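Local atomic coordinates of L-arabinose ABC transporter, periplasmic L-arabinose-binding protein (Burkholderia thailandensis, PDB entry 4KZK), a protein that binds D-galactose and probably L-arabinose in the periplasm, and probably delivers them to an ABC transporter for uptake. Residues L119-D123 with H294-T298; W55-E59 with V70-A74; C98-K103 with D124-D128; A61-F67 with S299-D304. All coordinates share one frame. Residues are numbered along the deposited sequence.

Contact 1 of 4, residues L119-D123 with H294-T298. With GAL (beta-D-galactopyranose), chain B.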
loop_
_atom_site.group_PDB
_atom_site.type_symbol
_atom_site.label_atom_id
_atom_site.label_comp_id
_atom_site.label_asym_id
_atom_site.label_seq_id
_atom_site.Cartn_x
_atom_site.Cartn_y
_atom_site.Cartn_z
ATOM N N LEU A 119 -20.839 -2.411 6.375
ATOM C CA LEU A 119 -19.549 -2.860 5.841
ATOM C C LEU A 119 -18.937 -1.821 4.895
ATOM O O LEU A 119 -19.574 -1.410 3.922
ATOM C CB LEU A 119 -19.733 -4.186 5.092
ATOM C CG LEU A 119 -18.518 -4.721 4.328
ATOM C CD1 LEU A 119 -17.365 -5.040 5.261
ATOM C CD2 LEU A 119 -18.891 -5.921 3.479
ATOM N N MET A 120 -17.679 -1.460 5.172
ATOM C CA MET A 120 -16.876 -0.549 4.356
ATOM C C MET A 120 -15.495 -1.170 4.148
ATOM O O MET A 120 -15.007 -1.863 5.019
ATOM C CB MET A 120 -16.716 0.774 5.092
ATOM C CG MET A 120 -15.869 1.811 4.382
ATOM S SD MET A 120 -15.894 3.341 5.318
ATOM C CE MET A 120 -17.600 3.834 5.106
ATOM N N SER A 121 -14.910 -0.941 2.980
ATOM C CA SER A 121 -13.548 -1.419 2.688
ATOM C C SER A 121 -12.570 -0.262 2.624
ATOM O O SER A 121 -12.931 0.887 2.311
ATOM C CB SER A 121 -13.508 -2.222 1.384
ATOM O OG SER A 121 -13.980 -1.443 0.327
ATOM N N VAL A 122 -11.321 -0.570 2.930
ATOM C CA VAL A 122 -10.237 0.408 2.838
ATOM C C VAL A 122 -9.046 -0.283 2.180
ATOM O O VAL A 122 -8.773 -1.464 2.445
ATOM C CB VAL A 122 -9.922 1.038 4.222
ATOM C CG1 VAL A 122 -9.363 0.025 5.200
ATOM C CG2 VAL A 122 -9.020 2.249 4.075
ATOM N N ASP A 123 -8.369 0.477 1.317
ATOM C CA ASP A 123 -7.153 0.099 0.587
ATOM C C ASP A 123 -7.406 -0.867 -0.546
ATOM O O ASP A 123 -7.188 -0.520 -1.686
ATOM C CB ASP A 123 -6.065 -0.408 1.530
ATOM C CG ASP A 123 -5.830 0.548 2.660
ATOM O OD1 ASP A 123 -5.481 1.721 2.367
ATOM O OD2 ASP A 123 -6.044 0.184 3.828
ATOM N N HIS A 294 -7.553 7.529 5.373
ATOM C CA HIS A 294 -7.897 6.107 5.403
ATOM C C HIS A 294 -8.304 5.567 6.766
ATOM O O HIS A 294 -8.975 4.548 6.838
ATOM C CB HIS A 294 -6.729 5.286 4.843
ATOM C CG HIS A 294 -6.516 5.476 3.376
ATOM N ND1 HIS A 294 -6.257 4.427 2.519
ATOM C CD2 HIS A 294 -6.509 6.598 2.617
ATOM C CE1 HIS A 294 -6.098 4.898 1.291
ATOM N NE2 HIS A 294 -6.260 6.210 1.322
ATOM N N GLY A 295 -7.902 6.235 7.850
ATOM C CA GLY A 295 -8.217 5.793 9.213
ATOM C C GLY A 295 -9.267 6.646 9.895
ATOM O O GLY A 295 -10.188 6.113 10.504
ATOM N N TYR A 296 -9.106 7.965 9.838
ATOM C CA TYR A 296 -10.034 8.861 10.548
ATOM C C TYR A 296 -11.293 9.092 9.694
ATOM O O TYR A 296 -12.407 8.893 10.198
ATOM C CB TYR A 296 -9.297 10.151 10.956
ATOM C CG TYR A 296 -10.056 11.109 11.840
ATOM C CD1 TYR A 296 -10.981 11.956 11.298
ATOM C CD2 TYR A 296 -9.813 11.160 13.202
ATOM C CE1 TYR A 296 -11.683 12.848 12.085
ATOM C CE2 TYR A 296 -10.509 12.049 14.025
ATOM C CZ TYR A 296 -11.450 12.886 13.457
ATOM O OH TYR A 296 -12.154 13.794 14.233
ATOM N N ASP A 297 -11.144 9.454 8.421
ATOM C CA ASP A 297 -12.318 9.808 7.589
ATOM C C ASP A 297 -13.209 8.611 7.285
ATOM O O ASP A 297 -14.432 8.738 7.227
ATOM C CB ASP A 297 -11.934 10.494 6.274
ATOM C CG ASP A 297 -11.417 11.900 6.483
ATOM O OD1 ASP A 297 -11.198 12.274 7.642
ATOM O OD2 ASP A 297 -11.241 12.605 5.477
ATOM N N THR A 298 -12.610 7.446 7.079
ATOM C CA THR A 298 -13.401 6.246 6.900
ATOM C C THR A 298 -14.221 5.981 8.163
ATOM O O THR A 298 -15.415 5.667 8.078
ATOM C CB THR A 298 -12.519 5.023 6.631
ATOM O OG1 THR A 298 -11.521 4.931 7.659
ATOM C CG2 THR A 298 -11.883 5.115 5.236
HETATM C C1 GAL B . -2.429 -1.760 0.571
HETATM C C2 GAL B . -0.975 -2.026 0.953
HETATM C C3 GAL B . -0.560 -1.000 2.016
HETATM C C4 GAL B . -0.845 0.411 1.510
HETATM C C5 GAL B . -2.314 0.521 1.146
HETATM C C6 GAL B . -2.652 1.891 0.573
HETATM O O1 GAL B . -2.749 -2.636 -0.493
HETATM O O2 GAL B . -0.886 -3.337 1.463
HETATM O O3 GAL B . 0.819 -1.150 2.374
HETATM O O4 GAL B . -0.010 0.734 0.425
HETATM O O5 GAL B . -2.591 -0.424 0.122
HETATM O O6 GAL B . -4.027 1.972 0.235
#

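Contact 2 of 4, residues W55-E59 with V70-A74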
loop_
_atom_site.group_PDB
_atom_site.type_symbol
_atom_site.label_atom_id
_atom_site.label_comp_id
_atom_site.label_asym_id
_atom_site.label_seq_id
_atom_site.Cartn_x
_atom_site.Cartn_y
_atom_site.Cartn_z
ATOM N N TRP A 55 -4.934 2.620 12.144
ATOM C CA TRP A 55 -5.473 2.366 13.496
ATOM C C TRP A 55 -5.329 3.552 14.438
ATOM O O TRP A 55 -6.252 3.835 15.210
ATOM C CB TRP A 55 -4.831 1.136 14.129
ATOM C CG TRP A 55 -5.467 -0.195 13.742
ATOM C CD1 TRP A 55 -6.716 -0.388 13.208
ATOM C CD2 TRP A 55 -4.920 -1.496 13.960
ATOM N NE1 TRP A 55 -6.960 -1.729 13.056
ATOM C CE2 TRP A 55 -5.872 -2.433 13.505
ATOM C CE3 TRP A 55 -3.720 -1.962 14.495
ATOM C CZ2 TRP A 55 -5.661 -3.796 13.579
ATOM C CZ3 TRP A 55 -3.506 -3.322 14.553
ATOM C CH2 TRP A 55 -4.468 -4.226 14.110
ATOM N N ARG A 56 -4.189 4.226 14.396
ATOM C CA ARG A 56 -3.941 5.350 15.295
ATOM C C ARG A 56 -4.936 6.469 14.981
ATOM O O ARG A 56 -5.483 7.106 15.898
ATOM C CB ARG A 56 -2.489 5.840 15.159
ATOM C CG ARG A 56 -2.198 7.150 15.869
ATOM C CD ARG A 56 -0.706 7.430 15.918
ATOM N NE ARG A 56 -0.086 7.641 14.604
ATOM C CZ ARG A 56 0.210 8.838 14.064
ATOM N NH1 ARG A 56 -0.085 9.980 14.681
ATOM N NH2 ARG A 56 0.801 8.890 12.868
ATOM N N PHE A 57 -5.187 6.715 13.702
ATOM C CA PHE A 57 -6.142 7.758 13.307
ATOM C C PHE A 57 -7.597 7.347 13.504
ATOM O O PHE A 57 -8.448 8.193 13.853
ATOM C CB PHE A 57 -5.848 8.248 11.891
ATOM C CG PHE A 57 -4.645 9.119 11.838
ATOM C CD1 PHE A 57 -4.693 10.373 12.423
ATOM C CD2 PHE A 57 -3.454 8.692 11.284
ATOM C CE1 PHE A 57 -3.591 11.196 12.421
ATOM C CE2 PHE A 57 -2.333 9.525 11.286
ATOM C CZ PHE A 57 -2.412 10.783 11.857
ATOM N N ALA A 58 -7.886 6.059 13.343
ATOM C CA ALA A 58 -9.202 5.523 13.689
ATOM C C ALA A 58 -9.466 5.690 15.186
ATOM O O ALA A 58 -10.592 5.983 15.567
ATOM C CB ALA A 58 -9.340 4.065 13.285
ATOM N N GLU A 59 -8.441 5.522 16.023
ATOM C CA GLU A 59 -8.556 5.787 17.467
ATOM C C GLU A 59 -8.867 7.240 17.762
ATOM O O GLU A 59 -9.613 7.557 18.719
ATOM C CB GLU A 59 -7.274 5.418 18.214
ATOM C CG GLU A 59 -7.060 3.935 18.416
ATOM C CD GLU A 59 -8.038 3.308 19.399
ATOM O OE1 GLU A 59 -8.833 4.031 20.070
ATOM O OE2 GLU A 59 -7.979 2.073 19.521
ATOM N N VAL A 70 -12.659 -1.354 17.818
ATOM C CA VAL A 70 -12.111 -2.693 18.023
ATOM C C VAL A 70 -11.166 -3.001 16.869
ATOM O O VAL A 70 -11.596 -3.143 15.720
ATOM C CB VAL A 70 -13.211 -3.769 18.119
ATOM C CG1 VAL A 70 -12.614 -5.164 18.365
ATOM C CG2 VAL A 70 -14.225 -3.405 19.195
ATOM N N LYS A 71 -9.882 -3.104 17.200
ATOM C CA LYS A 71 -8.808 -3.332 16.206
ATOM C C LYS A 71 -8.472 -4.813 16.122
ATOM O O LYS A 71 -8.136 -5.435 17.120
ATOM C CB LYS A 71 -7.553 -2.573 16.636
ATOM C CG LYS A 71 -7.705 -1.072 16.678
ATOM C CD LYS A 71 -6.437 -0.371 17.147
ATOM C CE LYS A 71 -6.096 -0.701 18.586
ATOM N NZ LYS A 71 -5.086 0.248 19.132
ATOM N N ILE A 72 -8.589 -5.390 14.925
ATOM C CA ILE A 72 -8.307 -6.825 14.734
ATOM C C ILE A 72 -7.446 -7.055 13.493
ATOM O O ILE A 72 -7.697 -6.497 12.428
ATOM C CB ILE A 72 -9.614 -7.663 14.637
ATOM C CG1 ILE A 72 -10.546 -7.356 15.821
ATOM C CG2 ILE A 72 -9.294 -9.159 14.644
ATOM C CD1 ILE A 72 -11.928 -7.950 15.651
ATOM N N ALA A 73 -6.415 -7.878 13.666
ATOM C CA ALA A 73 -5.564 -8.329 12.568
ATOM C C ALA A 73 -6.153 -9.603 11.993
ATOM O O ALA A 73 -6.531 -10.530 12.742
ATOM C CB ALA A 73 -4.152 -8.595 13.067
ATOM N N ALA A 74 -6.245 -9.653 10.665
ATOM C CA ALA A 74 -6.784 -10.840 9.998
ATOM C C ALA A 74 -6.016 -11.081 8.700
ATOM O O ALA A 74 -6.431 -10.636 7.622
ATOM C CB ALA A 74 -8.258 -10.664 9.740
#

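Contact 3 of 4, residues C98-K103 with D124-D128. With GAL (beta-D-galactopyranose), chain B.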
loop_
_atom_site.group_PDB
_atom_site.type_symbol
_atom_site.label_atom_id
_atom_site.label_comp_id
_atom_site.label_asym_id
_atom_site.label_seq_id
_atom_site.Cartn_x
_atom_site.Cartn_y
_atom_site.Cartn_z
ATOM N N CYS A 98 -9.594 -4.053 5.480
ATOM C CA CYS A 98 -8.686 -4.290 4.362
ATOM C C CYS A 98 -8.422 -5.783 4.381
ATOM O O CYS A 98 -7.626 -6.257 5.183
ATOM C CB CYS A 98 -7.373 -3.514 4.470
ATOM S SG CYS A 98 -6.325 -3.833 3.000
ATOM N N ALA A 99 -9.131 -6.514 3.535
ATOM C CA ALA A 99 -9.079 -7.961 3.556
ATOM C C ALA A 99 -7.761 -8.465 2.979
ATOM O O ALA A 99 -7.146 -7.814 2.145
ATOM C CB ALA A 99 -10.263 -8.532 2.790
ATOM N N PRO A 100 -7.331 -9.678 3.374
ATOM C CA PRO A 100 -6.095 -10.257 2.878
ATOM C C PRO A 100 -6.266 -10.885 1.496
ATOM O O PRO A 100 -5.279 -11.210 0.851
ATOM C CB PRO A 100 -5.778 -11.323 3.927
ATOM C CG PRO A 100 -7.084 -11.714 4.475
ATOM C CD PRO A 100 -7.935 -10.493 4.437
ATOM N N ASP A 101 -7.525 -11.090 1.094
ATOM C CA ASP A 101 -7.887 -11.672 -0.192
ATOM C C ASP A 101 -9.204 -10.998 -0.576
ATOM O O ASP A 101 -10.229 -11.262 0.027
ATOM C CB ASP A 101 -8.075 -13.193 -0.051
ATOM C CG ASP A 101 -8.603 -13.860 -1.327
ATOM O OD1 ASP A 101 -8.862 -13.162 -2.331
ATOM O OD2 ASP A 101 -8.697 -15.110 -1.336
ATOM N N VAL A 102 -9.154 -10.134 -1.580
ATOM C CA VAL A 102 -10.346 -9.351 -1.959
ATOM C C VAL A 102 -11.494 -10.224 -2.467
ATOM O O VAL A 102 -12.646 -9.812 -2.434
ATOM C CB VAL A 102 -10.022 -8.231 -2.982
ATOM C CG1 VAL A 102 -9.194 -7.125 -2.316
ATOM C CG2 VAL A 102 -9.308 -8.744 -4.214
ATOM N N LYS A 103 -11.180 -11.441 -2.901
ATOM C CA LYS A 103 -12.216 -12.383 -3.347
ATOM C C LYS A 103 -13.056 -12.978 -2.208
ATOM O O LYS A 103 -14.051 -13.655 -2.475
ATOM C CB LYS A 103 -11.605 -13.481 -4.231
ATOM C CG LYS A 103 -11.094 -12.932 -5.563
ATOM C CD LYS A 103 -10.836 -14.030 -6.566
ATOM C CE LYS A 103 -9.395 -14.490 -6.514
ATOM N NZ LYS A 103 -8.514 -13.633 -7.354
ATOM N N ASP A 124 -7.896 -2.057 -0.219
ATOM C CA ASP A 124 -8.040 -3.144 -1.157
ATOM C C ASP A 124 -9.520 -3.416 -1.350
ATOM O O ASP A 124 -10.195 -3.895 -0.446
ATOM C CB ASP A 124 -7.336 -4.390 -0.666
ATOM C CG ASP A 124 -5.828 -4.209 -0.448
ATOM O OD1 ASP A 124 -5.316 -3.095 -0.697
ATOM O OD2 ASP A 124 -5.180 -5.198 -0.024
ATOM N N GLN A 125 -10.023 -3.124 -2.549
ATOM C CA GLN A 125 -11.459 -3.168 -2.810
ATOM C C GLN A 125 -11.963 -4.594 -2.955
ATOM O O GLN A 125 -11.387 -5.392 -3.693
ATOM C CB GLN A 125 -11.802 -2.337 -4.065
ATOM C CG GLN A 125 -13.294 -2.096 -4.241
ATOM C CD GLN A 125 -13.601 -1.173 -5.414
ATOM O OE1 GLN A 125 -12.786 -1.026 -6.350
ATOM N NE2 GLN A 125 -14.762 -0.540 -5.370
ATOM N N LEU A 126 -13.064 -4.907 -2.270
ATOM C CA LEU A 126 -13.636 -6.253 -2.313
ATOM C C LEU A 126 -14.267 -6.507 -3.695
ATOM O O LEU A 126 -14.815 -5.581 -4.311
ATOM C CB LEU A 126 -14.671 -6.420 -1.196
ATOM C CG LEU A 126 -14.160 -6.289 0.248
ATOM C CD1 LEU A 126 -15.332 -6.350 1.217
ATOM C CD2 LEU A 126 -13.141 -7.352 0.570
ATOM N N VAL A 127 -14.179 -7.748 -4.172
ATOM C CA VAL A 127 -14.681 -8.111 -5.510
ATOM C C VAL A 127 -15.430 -9.425 -5.479
ATOM O O VAL A 127 -15.290 -10.223 -4.546
ATOM C CB VAL A 127 -13.547 -8.246 -6.559
ATOM C CG1 VAL A 127 -12.751 -6.955 -6.664
ATOM C CG2 VAL A 127 -12.645 -9.441 -6.236
ATOM N N ASP A 128 -16.231 -9.635 -6.519
ATOM C CA ASP A 128 -16.979 -10.875 -6.683
ATOM C C ASP A 128 -16.169 -11.918 -7.464
ATOM O O ASP A 128 -14.988 -11.713 -7.763
ATOM C CB ASP A 128 -18.365 -10.581 -7.302
ATOM C CG ASP A 128 -18.300 -10.060 -8.726
ATOM O OD1 ASP A 128 -17.339 -10.347 -9.475
ATOM O OD2 ASP A 128 -19.255 -9.352 -9.106
HETATM C C1 GAL B . -2.429 -1.760 0.571
HETATM C C2 GAL B . -0.975 -2.026 0.953
HETATM C C3 GAL B . -0.560 -1.000 2.016
HETATM C C4 GAL B . -0.845 0.411 1.510
HETATM C C5 GAL B . -2.314 0.521 1.146
HETATM C C6 GAL B . -2.652 1.891 0.573
HETATM O O1 GAL B . -2.749 -2.636 -0.493
HETATM O O2 GAL B . -0.886 -3.337 1.463
HETATM O O3 GAL B . 0.819 -1.150 2.374
HETATM O O4 GAL B . -0.010 0.734 0.425
HETATM O O5 GAL B . -2.591 -0.424 0.122
HETATM O O6 GAL B . -4.027 1.972 0.235
HETATM O O HOH W 1 -10.987 -5.090 1.916
HETATM O O HOH W 2 -5.632 -7.836 -0.267
HETATM O O HOH W 3 -15.376 -13.261 -4.860
#

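Contact 4 of 4, residues A61-F67 with S299-D304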
loop_
_atom_site.group_PDB
_atom_site.type_symbol
_atom_site.label_atom_id
_atom_site.label_comp_id
_atom_site.label_asym_id
_atom_site.label_seq_id
_atom_site.Cartn_x
_atom_site.Cartn_y
_atom_site.Cartn_z
ATOM N N ALA A 61 -10.541 9.196 15.772
ATOM C CA ALA A 61 -11.958 9.293 15.397
ATOM C C ALA A 61 -12.867 8.768 16.511
ATOM O O ALA A 61 -13.902 9.373 16.804
ATOM C CB ALA A 61 -12.211 8.548 14.090
ATOM N N ALA A 62 -12.447 7.679 17.157
ATOM C CA ALA A 62 -13.202 7.061 18.249
ATOM C C ALA A 62 -13.342 8.024 19.423
ATOM O O ALA A 62 -14.451 8.242 19.946
ATOM C CB ALA A 62 -12.525 5.790 18.713
ATOM N N LYS A 63 -12.217 8.600 19.850
ATOM C CA LYS A 63 -12.230 9.553 20.952
ATOM C C LYS A 63 -13.084 10.768 20.589
ATOM O O LYS A 63 -13.910 11.209 21.395
ATOM C CB LYS A 63 -10.810 9.987 21.332
ATOM N N ASP A 64 -12.908 11.285 19.374
ATOM C CA ASP A 64 -13.604 12.500 18.943
ATOM C C ASP A 64 -15.123 12.304 18.840
ATOM O O ASP A 64 -15.895 13.088 19.420
ATOM C CB ASP A 64 -13.050 13.016 17.610
ATOM C CG ASP A 64 -11.629 13.589 17.729
ATOM O OD1 ASP A 64 -11.126 13.770 18.863
ATOM O OD2 ASP A 64 -11.027 13.882 16.675
ATOM N N LYS A 65 -15.544 11.255 18.132
ATOM C CA LYS A 65 -16.967 10.992 17.872
ATOM C C LYS A 65 -17.651 10.148 18.953
ATOM O O LYS A 65 -18.849 9.903 18.861
ATOM C CB LYS A 65 -17.160 10.338 16.498
ATOM C CG LYS A 65 -16.549 11.108 15.332
ATOM C CD LYS A 65 -17.222 12.448 15.058
ATOM C CE LYS A 65 -18.579 12.263 14.395
ATOM N NZ LYS A 65 -19.074 13.507 13.745
ATOM N N HIS A 66 -16.895 9.738 19.974
ATOM C CA HIS A 66 -17.409 8.935 21.085
ATOM C C HIS A 66 -17.949 7.561 20.666
ATOM O O HIS A 66 -19.061 7.186 21.030
ATOM C CB HIS A 66 -18.493 9.698 21.856
ATOM C CG HIS A 66 -18.123 11.108 22.190
ATOM N ND1 HIS A 66 -18.468 12.175 21.387
ATOM C CD2 HIS A 66 -17.448 11.630 23.242
ATOM C CE1 HIS A 66 -18.018 13.294 21.928
ATOM N NE2 HIS A 66 -17.402 12.992 23.058
ATOM N N PHE A 67 -17.164 6.808 19.899
ATOM C CA PHE A 67 -17.469 5.400 19.673
ATOM C C PHE A 67 -16.286 4.562 20.164
ATOM O O PHE A 67 -15.229 5.108 20.500
ATOM C CB PHE A 67 -17.840 5.122 18.198
ATOM C CG PHE A 67 -16.706 5.293 17.222
ATOM C CD1 PHE A 67 -15.820 4.249 16.981
ATOM C CD2 PHE A 67 -16.550 6.479 16.509
ATOM C CE1 PHE A 67 -14.778 4.393 16.076
ATOM C CE2 PHE A 67 -15.508 6.637 15.604
ATOM C CZ PHE A 67 -14.621 5.589 15.384
ATOM N N SER A 299 -13.592 6.108 9.330
ATOM C CA SER A 299 -14.268 5.807 10.590
ATOM C C SER A 299 -15.423 6.785 10.831
ATOM O O SER A 299 -16.487 6.393 11.321
ATOM C CB SER A 299 -13.281 5.830 11.767
ATOM O OG SER A 299 -12.297 4.805 11.677
ATOM N N VAL A 300 -15.223 8.048 10.472
ATOM C CA VAL A 300 -16.312 9.034 10.581
ATOM C C VAL A 300 -17.444 8.737 9.594
ATOM O O VAL A 300 -18.631 8.824 9.965
ATOM C CB VAL A 300 -15.786 10.480 10.428
ATOM C CG1 VAL A 300 -16.932 11.476 10.276
ATOM C CG2 VAL A 300 -14.928 10.833 11.635
ATOM N N ASN A 301 -17.095 8.389 8.359
ATOM C CA ASN A 301 -18.088 8.007 7.370
ATOM C C ASN A 301 -18.920 6.836 7.883
ATOM O O ASN A 301 -20.151 6.873 7.800
ATOM C CB ASN A 301 -17.436 7.667 6.024
ATOM C CG ASN A 301 -16.912 8.895 5.294
ATOM O OD1 ASN A 301 -17.335 10.029 5.546
ATOM N ND2 ASN A 301 -16.004 8.669 4.359
ATOM N N MET A 302 -18.258 5.828 8.450
ATOM C CA MET A 302 -18.957 4.704 9.085
ATOM C C MET A 302 -19.836 5.151 10.265
ATOM O O MET A 302 -20.994 4.768 10.353
ATOM C CB MET A 302 -17.958 3.622 9.544
ATOM C CG MET A 302 -18.610 2.450 10.272
ATOM S SD MET A 302 -19.827 1.593 9.256
ATOM C CE MET A 302 -18.797 0.727 8.080
ATOM N N TYR A 303 -19.277 5.932 11.182
ATOM C CA TYR A 303 -20.024 6.457 12.327
ATOM C C TYR A 303 -21.319 7.147 11.890
ATOM O O TYR A 303 -22.412 6.856 12.400
ATOM C CB TYR A 303 -19.154 7.430 13.122
ATOM C CG TYR A 303 -19.877 7.989 14.330
ATOM C CD1 TYR A 303 -19.953 7.267 15.516
ATOM C CD2 TYR A 303 -20.493 9.221 14.274
ATOM C CE1 TYR A 303 -20.627 7.770 16.621
ATOM C CE2 TYR A 303 -21.175 9.731 15.371
ATOM C CZ TYR A 303 -21.226 9.001 16.544
ATOM O OH TYR A 303 -21.906 9.506 17.634
ATOM N N ASP A 304 -21.196 8.059 10.935
ATOM C CA ASP A 304 -22.344 8.823 10.444
ATOM C C ASP A 304 -23.339 7.920 9.707
ATOM O O ASP A 304 -24.542 8.171 9.726
ATOM C CB ASP A 304 -21.883 9.942 9.514
ATOM C CG ASP A 304 -21.212 11.093 10.255
ATOM O OD1 ASP A 304 -21.287 11.155 11.506
ATOM O OD2 ASP A 304 -20.613 11.947 9.576
HETATM O O HOH W 4 -21.826 8.157 19.711
#

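Contact 1 of 4, residues L119-D123 with H294-T298
Strand 119-122 and the helical residues 294-298 pack against each other, with their short axes running nearly antiparallel at 154° and 10.2 Å apart. Met120 and Val122 both point their CA-CB bonds toward the helix. The side chain of Met120 is extended, with chi1 and chi2 both t. Its chi3 of -68° turns the methyl group, and SD lies 3.6 Å from Thr298 O and 4.0 Å from Thr298 CB. Val122 adopts chi1 p and places CG2 3.6 Å from His294 O and 3.8 Å from His294 ND1. The same CG2 is 4.2 Å from Thr298 CG2. Thr298 also has chi1 p, so its OG1 turns back along the helix and donates a 2.7 Å hydrogen bond to His294 O. This leaves its methyl group facing the strand.

Asp123 follows with a positive phi of 74°. Its CA-CB bond points sideways, but chi1 m brings the carboxylate to the imidazole of His294, also m. His294 ND1 donates to Asp123 OD1 at 2.8 Å, near the plane of the ring. Thr318 OG1 bonds the other ring nitrogen, NE2. Asp123 OD1 also accepts from Trp50 NE1, and from galactose O6 at 2.6 Å. OD1 is thus shared, and His294 also lines the pocket, with CE1 3.7 Å from galactose O6. This is a buried sugar pocket at the C-terminal end of a parallel strand, as in periplasmic sugar-binding proteins.

Contact 2 of 4, residues W55-E59 with V70-A74
This contact lies within a beta-alpha-beta crossover, strand 38-43, helix 49-65 and strand 68-73. The helical residues 55-59 run back across strand 70-73 at 165°, with the axes of these segments 10.0 Å apart. Trp55 comes first and makes most of the contact on the helix side. Its indole lies flat against the aliphatic part of Lys71. Lys71 CG stands 3.6 Å from the centroid of the five-membered ring, only 6° off the normal, a CH-pi contact, and Lys71 CD is 3.5 Å from Trp55 CG. At the ring edge, Trp55 CZ2 is 3.6 Å from Ile72 O. The indole NE1 bonds Phe41 O on the neighbouring strand 38-43.

Ala58 points toward the strand, but its methyl meets Phe41 and Ser299 instead. One helical turn after Trp55, Glu59 N bonds Trp55 O. The side chain of Glu59 bends round to the lysine end, at the surface. There Lys71 NZ and Glu59 OE2 form a salt bridge with a weak hydrogen bond of 3.4 Å.

Contact 3 of 4, residues C98-K103 with D124-D128
The second of these loops carries Asp124 of the sugar pocket, and the first packs against it; they follow neighbouring parallel strands, 118-122 and 94-98. Asp124 OD1 accepts a 2.6 Å hydrogen bond from galactose O1, while OD2 makes a salt bridge with Lys44. Cys98 SG lies over the face of the carboxylate, 3.5 Å from Asp124 CG. Cys98 has been predicted as possibly involved in sugar binding; here it packs on Asp124.

Val102 has the largest covered area. Its CG1 sits 3.7 Å from Asp124 CB and packs closely on Gln125 O at 3.1 Å. Apolar contacts join Val102 CG2 to Val127 CG2 at 4.0 Å and Ala99 CB to Leu126 CD2 at 3.8 Å. One direct hydrogen bond joins the backbones, Val127 N to Val102 O at 3.1 Å and nearly straight. An Asx turn, Lys103 N to Asp101 OD1 at 2.9 Å, shapes the first loop.

Three waters fill gaps between the loops. Water 1 joins Ala99 N to Asp124 O, and water 3 joins Lys103 O to Val127 O. Water 2 donates to Ala99 O and to Asp124 OD2, so lysine, sugar and water together surround this buried carboxylate with donors, consistent with a charged aspartate.

Contact 4 of 4, residues A61-F67 with S299-D304
Apolar contacts begin where the two helices come closest. Ala61 CB is 3.7 Å from Ser299 CB and 4.3 Å from Val300 CG2. The small residues let the backbones approach, with CA atoms of Ala61 and Ser299 6.4 Å apart. Lys65 adds its aliphatic part, with CG 4.0 Å from Val300 CG2.

Aromatic contacts follow at the end of the first helix. His66 has a positive phi of 62°, and the chain then turns so that Phe67 points back toward the second helix. Phe67 CD2 lies 3.6 Å from Tyr303 CD1. The planes are inclined by 29°, but the centroids are 5.8 Å apart and the rings barely overlap. Lys65 CB sits over the face of Tyr303, 4.0 Å from its centroid, in a CH-pi contact.

Two polar links are peripheral. Lys65 NZ and Asp304 OD1 form a long salt bridge at 3.9 Å. Water 4 links Tyr303 OH at 2.5 Å with His66 O at 3.2 Å. Buried Ser299 turns OG to Gly295 O in its helix.

The segment axes cross at -41°, 10.4 Å apart. This is the packing of two neighbouring helices on one face of a parallel sheet, as in the Rossmann-like lobes of periplasmic binding proteins.

Overall arrangement
All four contacts lie in the lobe formed around strands 38-43, 68-73, 94-98 and 118-122. Contacts 1 and 3 are buried and both touch galactose, through the consecutive residues Asp123 and Asp124. Contact 1 has a His-carboxylate hydrogen bond, whereas contact 3 relies on a backbone bond, water bridges and valine packing. Contact 2 is at the surface, and contact 4 is partly buried. Both use helix 49-65, and both combine aromatic or CH-pi packing with a lysine salt bridge, long in contact 4. Helix 291-308 serves contacts 1 and 4. Tyr296, in contact 1, probably bonds Asp64, in contact 4. Contacts 3 and 4 do not touch, and their centres are about 23 Å apart.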